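Local coordinates for F420-reducing hydrogenase, subunit beta (Methanothermobacter marburgensis, PDB 4OMF), which probably carries electrons from an iron-sulfur cluster to its bound FAD for the reduction of coenzyme F420, as a subunit of the F420-reducing hydrogenase, at residues M60-S64 against Q91-E95; L85-R90 against R120-I126; K96-I102 against I126-I132; T106-R110 against E201-V205. All blocks are in the same frame, centred on the assembly; numbering follows the deposited sequence. Where two conformers were deposited one is given.

Contact 3 is the core of the set, the parallel strand pair 97-101 and 126-132 in the middle of the mixed sheet, held by backbone hydrogen bonds and reaching the FAD at one end. Contact 4, also buried, lays the helix that links those strands against the loop entering strand 205-208, and there Arg110 supplies the hydrogen bonds, to a backbone carbonyl. Contact 2 is buried too but more peripheral; it combines an apolar seam with charged groups turned to other protein chains, and shares Ile126 with contact 3. Contact 1, at the outermost strand 56-62, is partly buried and almost wholly apolar. Contacts 2, 3 and 4 all approach the bound N,N-dimethylmethanamine, whereas contacts 1 and 4 do not touch.

Contact 1: M60-S64 against Q91-E95; sequences MVAMS and QYGIE
Val61 sits over one face of the Tyr92 ring, and this is the tightly packed half of the contact. Its CB sits 3.9 Å from the ring centroid and only 11° off the normal, a CH-pi arrangement. Both methyls are used: CG2 rests above the CE2 side of the ring, while CG1, anti to the backbone N (chi1 180°), turns to meet Ile94 tip to tip, with Val61 CG1 3.6 Å from Ile94 CD1. Ala88 and Met84 also pack on the same valine.

The outer half is partly exposed and meets the ring only at its edge. Met63, just past the end of strand 56-62, brings its sulfur there, SD lying 3.8 Å from Tyr92 CD1 in a Met-aromatic contact, and the same sulfur touches Ile94 CD1 at 4.1 Å. An apolar side chain of another protein chain packs on the methionine. At the far end of the ring a water lies 2.8 Å from Tyr92 OH and accepts from Val61 N.

The two segments are thus joined by dispersion between side chains, and their polar link runs through that single water.

Contact 2: L85-R90 against R120-I126; sequences LKKAVR and RFLADKI. With KEN (N,N-dimethylmethanamine), chain P.
Val89 and Leu122 form the middle of an apolar seam, their side chains crossing at about a right angle with Val89 CG1 3.7 Å from Leu122 CD1. The other methyl of the leucine, CD2, reaches Leu85 CB at 4.0 Å, and Leu85 CD1 looks more distantly toward Ile126 CD1. Lys125 adds its aliphatic part: the chain runs extended beyond CG, laying CD against Val89 CG1 and carrying the ammonium on, with Lys125 NZ 2.9 Å from Phe121 O. A water accepts from Lys125 NZ and donates to Val89 O, tying the lysine to the backbone at Val89.

The direct hydrogen bonds come from Arg90. A bend at chi2 (-68°) folds its chain over Lys86, whose CG lies over one face of the guanidinium, and sends the end-on pair NH1 and NH2 to a single acceptor, 3.0 and 2.9 Å from Arg120 O. That oxygen lies in the guanidinium plane, while both donors approach it from the same face of the carbonyl. A leucine in place of Arg90 would probably strip Arg120 O of both these donors and leave an acidic partner on another protein chain without its mate.

At the interface with other protein chains, acidic side chains of one such chain form salt bridges with Lys86, Arg90 and Arg120, and its backbone accepts from Arg90 NE. Leu85 and Ile126 also touch Ile109 of helix 103-114; the contact packs helix 85-89 on the loop that joins helix 103-114 to strand 126-132 in a beta-alpha-beta unit, at a subunit interface.

Contact 3: K96-I102 against I126-I132; sequences KLGTVAI and IKLLVGI. With FAD (flavin-adenine dinucleotide), chain R; KEN (N,N-dimethylmethanamine), chain P.
Thr99 and Val130 sit at the middle of a parallel ladder, where Val130 N donates to Thr99 O at 2.9 Å, nearly in line with the carbonyl. The neighbouring rungs alternate between the strands: Thr99 N binds Leu128 O and Ala101 N binds Val130 O, both at 3.0 Å, and Ile132 N closes the end on Ala101 O. At the other end Leu97 O takes Lys127 N at 2.8 Å and, weakly, Leu128 N. The pairing slips by one residue here, a beta bulge that moves the partner of Leu97 from Lys127 back to Ile126.

Side chains meet on both faces, partly between residues offset along the ladder. Thr99 and Leu129 lie side by side, and Leu129 CD2 also meets Ala101 CB at 4.0 Å; on the other face Val100 CG2 touches Ile132 CG2. Beyond the last rung, Ile102 CG2 packs on Ile132 CG1 at 3.7 Å.

The two strands and helix 103-114 make a beta-alpha-beta crossover, the helix packing over the Thr99, Ala101 and Leu129 face, while helix 28-39 covers that of Val100 and Leu128. At their C-terminal ends the strands form part of the FAD pocket. Val100 CG1, held between the backbone N and carbonyl carbon (chi1 54°), approaches FAD O3B at 3.8 Å, and Ile132 CD1 is equally close to FAD O3'. Ile102 touches the iron-sulfur cluster.

Farther out, Thr99 OG1 bonds to Val46 O of the adjoining strand 44-51, and Asp204 OD2 accepts from Leu129 N on the opposite side of the pair.

Contact 4: T106-R110 against E201-V205; sequences TMGIR and ELADV. With KEN (N,N-dimethylmethanamine), chain P.
Thr106 and Ala203 bring the backbones closest, their CA atoms 6.4 Å apart, where one side of helix 103-114 faces the irregular loop 201-205. In the conformer given, Thr106 turns CG2 onto the peptide between Leu202 and Ala203, 3.7 Å from Leu202 C, with OG1 bonded back to Ile102 O at the N-cap position of helix 103-114. Leu202 CB packs against both this methyl and Arg110 CG, and Met107 CG lies more loosely near Leu202 CD1.

Arg110 carries the polar part. Its chain, bent at chi2 (-50°), slides past Leu202 in the opposite direction and presents the guanidinium side-on to one oxygen: Leu202 O is 2.8 Å from Arg110 NE and 3.1 Å from Arg110 NH1, and lies in the guanidinium plane. NH1 also faces the Asp204 carboxylate in a weak salt bridge that is less certain because the aspartate sits doubtfully close to the bound amine. Gln113 OE1 takes NH2, while Leu129 N and Thr223 OG1 hold Asp204. A methionine in place of Arg110 would probably leave Leu202 O without its two donors and Asp204 without its cationic neighbour.

Arg110 and Asp204 both line the pocket of N,N-dimethylmethanamine. A buried carbonyl is thus satisfied twice by one cation, and the carboxylate beside it would probably offset positive charge at this site.

Contact 1: M60-S64 against Q91-E95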
# COMPACT_ATOMS: atom_id res chain seq x y z
N MET C 60 -7.79 -14.52 22.37
CA MET C 60 -6.80 -14.34 23.43
C MET C 60 -6.20 -15.70 23.78
O MET C 60 -6.82 -16.75 23.54
CB MET C 60 -7.43 -13.67 24.65
CG MET C 60 -8.50 -14.52 25.35
SD MET C 60 -7.82 -15.66 26.58
CE MET C 60 -6.95 -14.53 27.67
N VAL C 61 -5.00 -15.69 24.35
CA VAL C 61 -4.32 -16.94 24.71
C VAL C 61 -4.57 -17.23 26.19
O VAL C 61 -4.10 -16.49 27.04
CB VAL C 61 -2.79 -16.86 24.45
CG1 VAL C 61 -2.09 -18.16 24.83
CG2 VAL C 61 -2.51 -16.49 23.00
N ALA C 62 -5.35 -18.26 26.48
CA ALA C 62 -5.67 -18.58 27.87
C ALA C 62 -4.66 -19.57 28.39
O ALA C 62 -4.38 -20.57 27.72
CB ALA C 62 -7.11 -19.17 27.99
N MET C 63 -4.12 -19.33 29.58
CA MET C 63 -3.12 -20.22 30.15
C MET C 63 -3.51 -20.67 31.56
O MET C 63 -2.68 -21.23 32.30
CB MET C 63 -1.75 -19.53 30.15
CG MET C 63 -1.24 -19.37 28.73
SD MET C 63 0.44 -18.75 28.54
CE MET C 63 1.47 -20.00 29.35
N SER C 64 -4.77 -20.44 31.92
CA SER C 64 -5.33 -20.94 33.18
C SER C 64 -6.80 -21.35 32.99
O SER C 64 -7.44 -20.94 32.02
CB SER C 64 -5.23 -19.88 34.29
OG SER C 64 -6.11 -18.80 34.02
N GLN C 91 6.02 -15.39 21.85
CA GLN C 91 6.29 -14.81 23.17
C GLN C 91 5.59 -15.54 24.31
O GLN C 91 6.06 -15.49 25.44
CB GLN C 91 5.91 -13.32 23.21
CG GLN C 91 6.89 -12.41 22.44
CD GLN C 91 6.60 -12.34 20.95
OE1 GLN C 91 5.65 -12.93 20.44
NE2 GLN C 91 7.44 -11.60 20.24
N TYR C 92 4.46 -16.21 24.05
CA TYR C 92 3.82 -16.94 25.17
C TYR C 92 4.58 -18.23 25.51
O TYR C 92 4.39 -18.80 26.60
CB TYR C 92 2.36 -17.26 24.87
CG TYR C 92 1.44 -16.05 24.98
CD1 TYR C 92 0.76 -15.79 26.16
CD2 TYR C 92 1.26 -15.19 23.91
CE1 TYR C 92 -0.08 -14.68 26.28
CE2 TYR C 92 0.41 -14.09 24.01
CZ TYR C 92 -0.25 -13.84 25.20
OH TYR C 92 -1.08 -12.75 25.29
N GLY C 93 5.43 -18.68 24.59
CA GLY C 93 6.34 -19.79 24.87
C GLY C 93 5.73 -21.19 24.75
O GLY C 93 6.37 -22.19 25.13
N ILE C 94 4.51 -21.28 24.22
CA ILE C 94 3.75 -22.53 24.23
C ILE C 94 4.23 -23.49 23.14
O ILE C 94 4.40 -23.10 21.99
CB ILE C 94 2.24 -22.24 24.05
CG1 ILE C 94 1.70 -21.48 25.26
CG2 ILE C 94 1.43 -23.52 23.73
CD1 ILE C 94 0.38 -20.71 24.93
N GLU C 95 4.47 -24.75 23.52
CA GLU C 95 4.87 -25.76 22.54
C GLU C 95 3.80 -26.83 22.34
O GLU C 95 3.92 -27.68 21.44
CB GLU C 95 6.20 -26.41 22.95
CG GLU C 95 7.35 -25.43 22.70
CD GLU C 95 8.72 -25.97 23.14
OE1 GLU C 95 8.77 -26.90 23.97
OE2 GLU C 95 9.73 -25.41 22.65
O HOH W 1 -3.78 -13.18 24.79

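Contact 2: L85-R90 against R120-I126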
# COMPACT_ATOMS: atom_id res chain seq x y z
N LEU C 85 -2.72 -17.77 16.98
CA LEU C 85 -1.98 -19.03 17.08
C LEU C 85 -0.47 -18.83 17.02
O LEU C 85 0.27 -19.49 17.74
CB LEU C 85 -2.41 -20.01 15.98
CG LEU C 85 -3.86 -20.51 16.08
CD1 LEU C 85 -4.12 -21.46 14.92
CD2 LEU C 85 -4.16 -21.22 17.40
N LYS C 86 0.02 -17.93 16.17
CA LYS C 86 1.49 -17.81 16.13
C LYS C 86 2.02 -17.03 17.34
O LYS C 86 3.05 -17.44 17.88
CB LYS C 86 2.02 -17.17 14.84
CG LYS C 86 3.59 -17.36 14.76
CD LYS C 86 4.24 -16.43 13.77
CE LYS C 86 3.84 -16.80 12.36
NZ LYS C 86 4.14 -15.69 11.42
N LYS C 87 1.37 -15.96 17.76
CA LYS C 87 1.78 -15.27 18.99
C LYS C 87 1.89 -16.30 20.15
O LYS C 87 2.78 -16.23 21.01
CB LYS C 87 0.80 -14.16 19.35
CG LYS C 87 1.24 -13.32 20.55
CD LYS C 87 2.22 -12.23 20.14
CE LYS C 87 2.85 -11.50 21.34
NZ LYS C 87 1.85 -11.08 22.36
N ALA C 88 0.95 -17.23 20.17
CA ALA C 88 0.89 -18.20 21.26
C ALA C 88 2.15 -19.05 21.33
O ALA C 88 2.59 -19.39 22.42
CB ALA C 88 -0.36 -19.08 21.11
N VAL C 89 2.78 -19.33 20.19
CA VAL C 89 3.98 -20.18 20.22
C VAL C 89 5.27 -19.34 20.18
O VAL C 89 6.37 -19.89 20.25
CB VAL C 89 3.97 -21.20 19.07
CG1 VAL C 89 2.75 -22.16 19.20
CG2 VAL C 89 4.00 -20.51 17.70
N ARG C 90 5.13 -18.02 20.07
CA ARG C 90 6.32 -17.16 20.16
C ARG C 90 6.45 -16.63 21.59
O ARG C 90 6.92 -17.35 22.45
CB ARG C 90 6.26 -16.05 19.12
CG ARG C 90 6.17 -16.62 17.68
CD ARG C 90 7.44 -17.34 17.23
NE ARG C 90 7.47 -17.39 15.77
CZ ARG C 90 7.28 -18.49 15.04
NH1 ARG C 90 7.09 -19.66 15.63
NH2 ARG C 90 7.32 -18.41 13.72
N ARG C 120 6.47 -20.74 10.24
CA ARG C 120 7.61 -21.44 10.83
C ARG C 120 7.30 -21.97 12.23
O ARG C 120 6.89 -21.20 13.06
CB ARG C 120 8.80 -20.47 10.88
CG ARG C 120 10.03 -20.91 11.66
CD ARG C 120 10.99 -19.70 11.74
NE ARG C 120 12.04 -19.91 12.75
CZ ARG C 120 13.31 -20.20 12.49
NH1 ARG C 120 13.76 -20.30 11.24
NH2 ARG C 120 14.16 -20.38 13.50
N PHE C 121 7.51 -23.27 12.46
CA PHE C 121 7.42 -23.89 13.79
C PHE C 121 6.12 -23.56 14.54
O PHE C 121 6.14 -23.10 15.70
CB PHE C 121 8.63 -23.49 14.64
CG PHE C 121 9.97 -23.87 14.03
CD1 PHE C 121 10.08 -24.94 13.16
CD2 PHE C 121 11.11 -23.15 14.35
CE1 PHE C 121 11.32 -25.30 12.61
CE2 PHE C 121 12.36 -23.51 13.79
CZ PHE C 121 12.45 -24.59 12.93
N LEU C 122 5.00 -23.80 13.87
CA LEU C 122 3.69 -23.75 14.51
C LEU C 122 2.92 -25.04 14.30
O LEU C 122 2.32 -25.56 15.23
CB LEU C 122 2.88 -22.56 13.99
CG LEU C 122 1.39 -22.61 14.37
CD1 LEU C 122 1.22 -22.61 15.91
CD2 LEU C 122 0.67 -21.44 13.78
N ALA C 123 2.97 -25.59 13.08
CA ALA C 123 2.06 -26.68 12.69
C ALA C 123 2.05 -27.86 13.66
O ALA C 123 0.99 -28.35 14.05
CB ALA C 123 2.39 -27.15 11.30
N ASP C 124 3.23 -28.31 14.08
CA ASP C 124 3.29 -29.49 14.92
C ASP C 124 2.99 -29.19 16.39
O ASP C 124 2.87 -30.11 17.21
CB ASP C 124 4.66 -30.15 14.78
CG ASP C 124 4.94 -30.60 13.36
OD1 ASP C 124 4.02 -31.18 12.73
OD2 ASP C 124 6.05 -30.35 12.85
N LYS C 125 2.86 -27.92 16.73
CA LYS C 125 2.56 -27.54 18.12
C LYS C 125 1.09 -27.59 18.46
O LYS C 125 0.73 -27.53 19.64
CB LYS C 125 3.13 -26.14 18.39
CG LYS C 125 4.65 -26.19 18.45
CD LYS C 125 5.30 -24.83 18.45
CE LYS C 125 6.83 -24.94 18.29
NZ LYS C 125 7.43 -23.57 18.27
N ILE C 126 0.23 -27.67 17.45
CA ILE C 126 -1.19 -27.77 17.71
C ILE C 126 -1.51 -29.20 18.15
O ILE C 126 -1.31 -30.15 17.39
CB ILE C 126 -2.00 -27.37 16.48
CG1 ILE C 126 -1.64 -25.93 16.09
CG2 ILE C 126 -3.50 -27.50 16.74
CD1 ILE C 126 -2.42 -25.41 14.95
CA1 KEN P . -4.33 -33.81 15.44
CB1 KEN P . -2.67 -32.11 14.62
CC1 KEN P . -4.65 -31.33 15.87
NE1 KEN P . -3.65 -32.47 15.72
O HOH W 2 6.24 -17.77 10.51
O HOH W 3 6.80 -22.56 20.86

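Contact 3: K96-I102 against I126-I132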
# COMPACT_ATOMS: atom_id res chain seq x y z
N LYS C 96 2.77 -26.78 23.18
CA LYS C 96 1.61 -27.68 23.10
C LYS C 96 0.34 -26.84 23.15
O LYS C 96 -0.09 -26.42 24.22
CB LYS C 96 1.60 -28.69 24.24
CG LYS C 96 2.73 -29.73 24.22
CD LYS C 96 2.90 -30.35 25.63
CE LYS C 96 3.51 -31.74 25.59
NZ LYS C 96 4.78 -31.75 24.82
N LEU C 97 -0.26 -26.60 21.99
CA LEU C 97 -1.30 -25.61 21.89
C LEU C 97 -2.68 -26.22 21.65
O LEU C 97 -2.83 -27.16 20.86
CB LEU C 97 -0.97 -24.63 20.75
CG LEU C 97 -1.90 -23.42 20.57
CD1 LEU C 97 -1.94 -22.60 21.85
CD2 LEU C 97 -1.42 -22.56 19.39
N GLY C 98 -3.69 -25.66 22.30
CA GLY C 98 -5.08 -26.00 22.00
C GLY C 98 -5.79 -24.81 21.37
O GLY C 98 -5.34 -23.67 21.47
N THR C 99 -6.93 -25.06 20.71
CA THR C 99 -7.75 -23.93 20.29
C THR C 99 -9.17 -24.39 20.04
O THR C 99 -9.43 -25.59 19.91
CB THR C 99 -7.20 -23.25 19.01
OG1 THR C 99 -7.91 -22.02 18.78
CG2 THR C 99 -7.35 -24.17 17.79
N VAL C 100 -10.08 -23.44 20.00
CA VAL C 100 -11.44 -23.71 19.58
C VAL C 100 -11.67 -22.95 18.28
O VAL C 100 -11.15 -21.83 18.12
CB VAL C 100 -12.47 -23.30 20.66
CG1 VAL C 100 -12.26 -21.85 21.07
CG2 VAL C 100 -13.92 -23.56 20.18
N ALA C 101 -12.40 -23.57 17.35
CA ALA C 101 -12.56 -23.01 16.01
C ALA C 101 -13.89 -23.43 15.39
O ALA C 101 -14.28 -24.57 15.50
CB ALA C 101 -11.39 -23.46 15.11
N ILE C 102 -14.57 -22.49 14.73
CA ILE C 102 -15.69 -22.82 13.86
C ILE C 102 -15.12 -23.46 12.57
O ILE C 102 -13.91 -23.46 12.37
CB ILE C 102 -16.55 -21.57 13.57
CG1 ILE C 102 -15.69 -20.42 13.02
CG2 ILE C 102 -17.28 -21.14 14.86
CD1 ILE C 102 -16.52 -19.18 12.60
N ILE C 126 0.23 -27.67 17.45
CA ILE C 126 -1.19 -27.77 17.71
C ILE C 126 -1.51 -29.20 18.15
O ILE C 126 -1.31 -30.15 17.39
CB ILE C 126 -2.00 -27.37 16.48
CG1 ILE C 126 -1.64 -25.93 16.09
CG2 ILE C 126 -3.50 -27.50 16.74
CD1 ILE C 126 -2.42 -25.41 14.95
N LYS C 127 -1.95 -29.37 19.40
CA LYS C 127 -2.17 -30.71 19.95
C LYS C 127 -3.66 -31.05 20.10
O LYS C 127 -4.04 -32.22 20.19
CB LYS C 127 -1.48 -30.87 21.30
CG LYS C 127 0.03 -30.60 21.26
CD LYS C 127 0.76 -31.55 20.30
CE LYS C 127 2.26 -31.20 20.21
NZ LYS C 127 2.94 -32.08 19.22
N LEU C 128 -4.50 -30.03 20.16
CA LEU C 128 -5.94 -30.26 20.29
C LEU C 128 -6.72 -29.16 19.61
O LEU C 128 -6.67 -28.00 20.02
CB LEU C 128 -6.35 -30.34 21.75
CG LEU C 128 -7.84 -30.45 22.08
CD1 LEU C 128 -8.41 -31.75 21.54
CD2 LEU C 128 -8.00 -30.37 23.56
N LEU C 129 -7.43 -29.53 18.56
CA LEU C 129 -8.25 -28.57 17.84
C LEU C 129 -9.71 -28.94 18.06
O LEU C 129 -10.19 -29.91 17.50
CB LEU C 129 -7.89 -28.56 16.35
CG LEU C 129 -8.27 -27.39 15.43
CD1 LEU C 129 -7.86 -27.69 13.98
CD2 LEU C 129 -9.74 -27.06 15.49
N VAL C 130 -10.41 -28.16 18.90
CA VAL C 130 -11.82 -28.45 19.15
C VAL C 130 -12.67 -27.64 18.18
O VAL C 130 -12.60 -26.43 18.15
CB VAL C 130 -12.25 -28.12 20.62
CG1 VAL C 130 -13.69 -28.58 20.86
CG2 VAL C 130 -11.31 -28.80 21.63
N GLY C 131 -13.49 -28.31 17.39
CA GLY C 131 -14.33 -27.61 16.43
C GLY C 131 -15.71 -27.40 17.01
O GLY C 131 -16.19 -28.25 17.76
N ILE C 132 -16.35 -26.27 16.70
CA ILE C 132 -17.74 -26.10 17.10
C ILE C 132 -18.60 -25.92 15.86
O ILE C 132 -18.13 -25.40 14.86
CB ILE C 132 -17.93 -24.93 18.09
CG1 ILE C 132 -17.29 -23.64 17.58
CG2 ILE C 132 -17.33 -25.29 19.46
CD1 ILE C 132 -17.50 -22.44 18.52
PA FAD R . -18.36 -23.41 26.24
O1A FAD R . -19.54 -22.48 26.39
O2A FAD R . -17.74 -24.14 27.40
O5B FAD R . -17.20 -22.59 25.54
C5B FAD R . -17.55 -21.97 24.29
C4B FAD R . -16.25 -21.75 23.51
O4B FAD R . -16.57 -21.18 22.24
C3B FAD R . -15.35 -20.77 24.25
O3B FAD R . -14.00 -21.27 24.35
C2B FAD R . -15.37 -19.54 23.35
O2B FAD R . -14.09 -18.88 23.37
C1B FAD R . -15.69 -20.10 21.98
N9A FAD R . -16.37 -19.08 21.16
C8A FAD R . -17.46 -18.39 21.51
N7A FAD R . -17.84 -17.55 20.53
C5A FAD R . -16.94 -17.71 19.51
C6A FAD R . -16.74 -17.11 18.18
N6A FAD R . -17.56 -16.14 17.70
N1A FAD R . -15.70 -17.57 17.45
C2A FAD R . -14.85 -18.51 17.91
N3A FAD R . -14.96 -19.10 19.12
C4A FAD R . -15.98 -18.73 19.94
N1 FAD R . -23.90 -24.85 17.52
C2 FAD R . -24.72 -25.71 16.78
O2 FAD R . -25.15 -26.75 17.32
N3 FAD R . -25.07 -25.35 15.48
C4 FAD R . -24.57 -24.19 14.91
O4 FAD R . -24.88 -23.93 13.72
C4X FAD R . -24.34 -23.09 15.81
N5 FAD R . -23.93 -21.82 15.15
C5X FAD R . -22.68 -21.28 15.71
C6 FAD R . -22.22 -20.11 15.09
C7 FAD R . -21.17 -19.38 15.66
C7M FAD R . -20.65 -18.12 14.98
C8 FAD R . -20.62 -19.84 16.86
C8M FAD R . -19.49 -19.13 17.59
C9 FAD R . -21.10 -21.00 17.51
C9A FAD R . -22.20 -21.68 16.98
N10 FAD R . -22.62 -22.91 17.56
C10 FAD R . -23.75 -23.55 17.10
C1' FAD R . -21.87 -23.60 18.63
C2' FAD R . -22.36 -23.30 20.02
O2' FAD R . -23.12 -22.18 20.14
C3' FAD R . -21.42 -23.51 20.96
O3' FAD R . -20.43 -22.58 20.97
C4' FAD R . -20.93 -24.94 21.14
O4' FAD R . -22.03 -25.86 21.34
C5' FAD R . -19.94 -25.04 22.30
O5' FAD R . -20.63 -24.98 23.54
P FAD R . -19.95 -25.48 24.90
O1P FAD R . -19.39 -26.86 24.61
O2P FAD R . -20.92 -25.33 26.03
O3P FAD R . -18.69 -24.47 25.05
CA1 KEN P . -4.33 -33.81 15.44
CB1 KEN P . -2.67 -32.11 14.62
CC1 KEN P . -4.65 -31.33 15.87
NE1 KEN P . -3.65 -32.47 15.72

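Contact 4: T106-R110 against E201-V205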
# COMPACT_ATOMS: atom_id res chain seq x y z
N THR C 106 -11.16 -23.77 11.30
CA THR C 106 -10.51 -25.07 11.28
C THR C 106 -9.84 -25.29 9.92
O THR C 106 -8.77 -25.86 9.84
CB THR C 106 -11.54 -26.18 11.59
OG1 THR C 106 -12.11 -25.94 12.88
CG2 THR C 106 -10.91 -27.55 11.59
N MET C 107 -10.47 -24.81 8.85
CA MET C 107 -9.89 -24.98 7.51
C MET C 107 -8.58 -24.20 7.31
O MET C 107 -7.62 -24.72 6.75
CB MET C 107 -10.90 -24.57 6.45
CG MET C 107 -12.10 -25.48 6.45
SD MET C 107 -13.38 -24.90 5.30
CE MET C 107 -14.84 -25.49 6.12
N GLY C 108 -8.55 -22.96 7.75
CA GLY C 108 -7.33 -22.19 7.68
C GLY C 108 -6.22 -22.85 8.46
O GLY C 108 -5.07 -22.88 8.01
N ILE C 109 -6.54 -23.37 9.65
CA ILE C 109 -5.54 -24.06 10.47
C ILE C 109 -5.00 -25.34 9.80
O ILE C 109 -3.80 -25.57 9.78
CB ILE C 109 -6.12 -24.41 11.88
CG1 ILE C 109 -6.45 -23.12 12.65
CG2 ILE C 109 -5.17 -25.34 12.67
CD1 ILE C 109 -7.30 -23.36 13.89
N ARG C 110 -5.89 -26.17 9.27
CA ARG C 110 -5.48 -27.45 8.69
C ARG C 110 -4.70 -27.18 7.39
O ARG C 110 -3.75 -27.90 7.06
CB ARG C 110 -6.69 -28.36 8.41
CG ARG C 110 -7.43 -28.86 9.66
CD ARG C 110 -6.50 -29.46 10.70
NE ARG C 110 -7.25 -30.28 11.65
CZ ARG C 110 -6.75 -30.75 12.78
NH1 ARG C 110 -7.50 -31.49 13.59
NH2 ARG C 110 -5.50 -30.46 13.13
N GLU C 201 -15.87 -30.69 10.22
CA GLU C 201 -15.43 -32.02 9.83
C GLU C 201 -13.94 -32.28 9.98
O GLU C 201 -13.53 -33.43 10.00
CB GLU C 201 -15.84 -32.27 8.38
CG GLU C 201 -17.36 -32.26 8.19
CD GLU C 201 -17.80 -32.35 6.74
OE1 GLU C 201 -17.05 -32.93 5.93
OE2 GLU C 201 -18.90 -31.83 6.41
N LEU C 202 -13.12 -31.23 10.06
CA LEU C 202 -11.67 -31.45 10.09
C LEU C 202 -11.07 -31.27 11.49
O LEU C 202 -9.86 -31.33 11.66
CB LEU C 202 -10.98 -30.50 9.09
CG LEU C 202 -11.42 -30.73 7.63
CD1 LEU C 202 -10.78 -29.74 6.65
CD2 LEU C 202 -11.13 -32.15 7.20
N ALA C 203 -11.92 -31.05 12.50
CA ALA C 203 -11.43 -30.84 13.86
C ALA C 203 -11.02 -32.16 14.50
O ALA C 203 -11.41 -33.23 14.02
CB ALA C 203 -12.50 -30.15 14.72
N ASP C 204 -10.26 -32.10 15.58
CA ASP C 204 -9.96 -33.32 16.33
C ASP C 204 -11.22 -33.91 16.98
O ASP C 204 -11.42 -35.13 16.95
CB ASP C 204 -8.93 -33.06 17.40
CG ASP C 204 -7.57 -32.77 16.84
OD1 ASP C 204 -7.14 -33.47 15.89
OD2 ASP C 204 -6.91 -31.85 17.35
N VAL C 205 -11.99 -33.04 17.63
CA VAL C 205 -13.28 -33.34 18.26
C VAL C 205 -14.18 -32.20 17.88
O VAL C 205 -13.74 -31.05 17.93
CB VAL C 205 -13.22 -33.38 19.80
CG1 VAL C 205 -14.48 -34.00 20.38
CG2 VAL C 205 -12.00 -34.07 20.29
CA1 KEN P . -4.33 -33.81 15.44
CB1 KEN P . -2.67 -32.11 14.62
CC1 KEN P . -4.65 -31.33 15.87
NE1 KEN P . -3.65 -32.47 15.72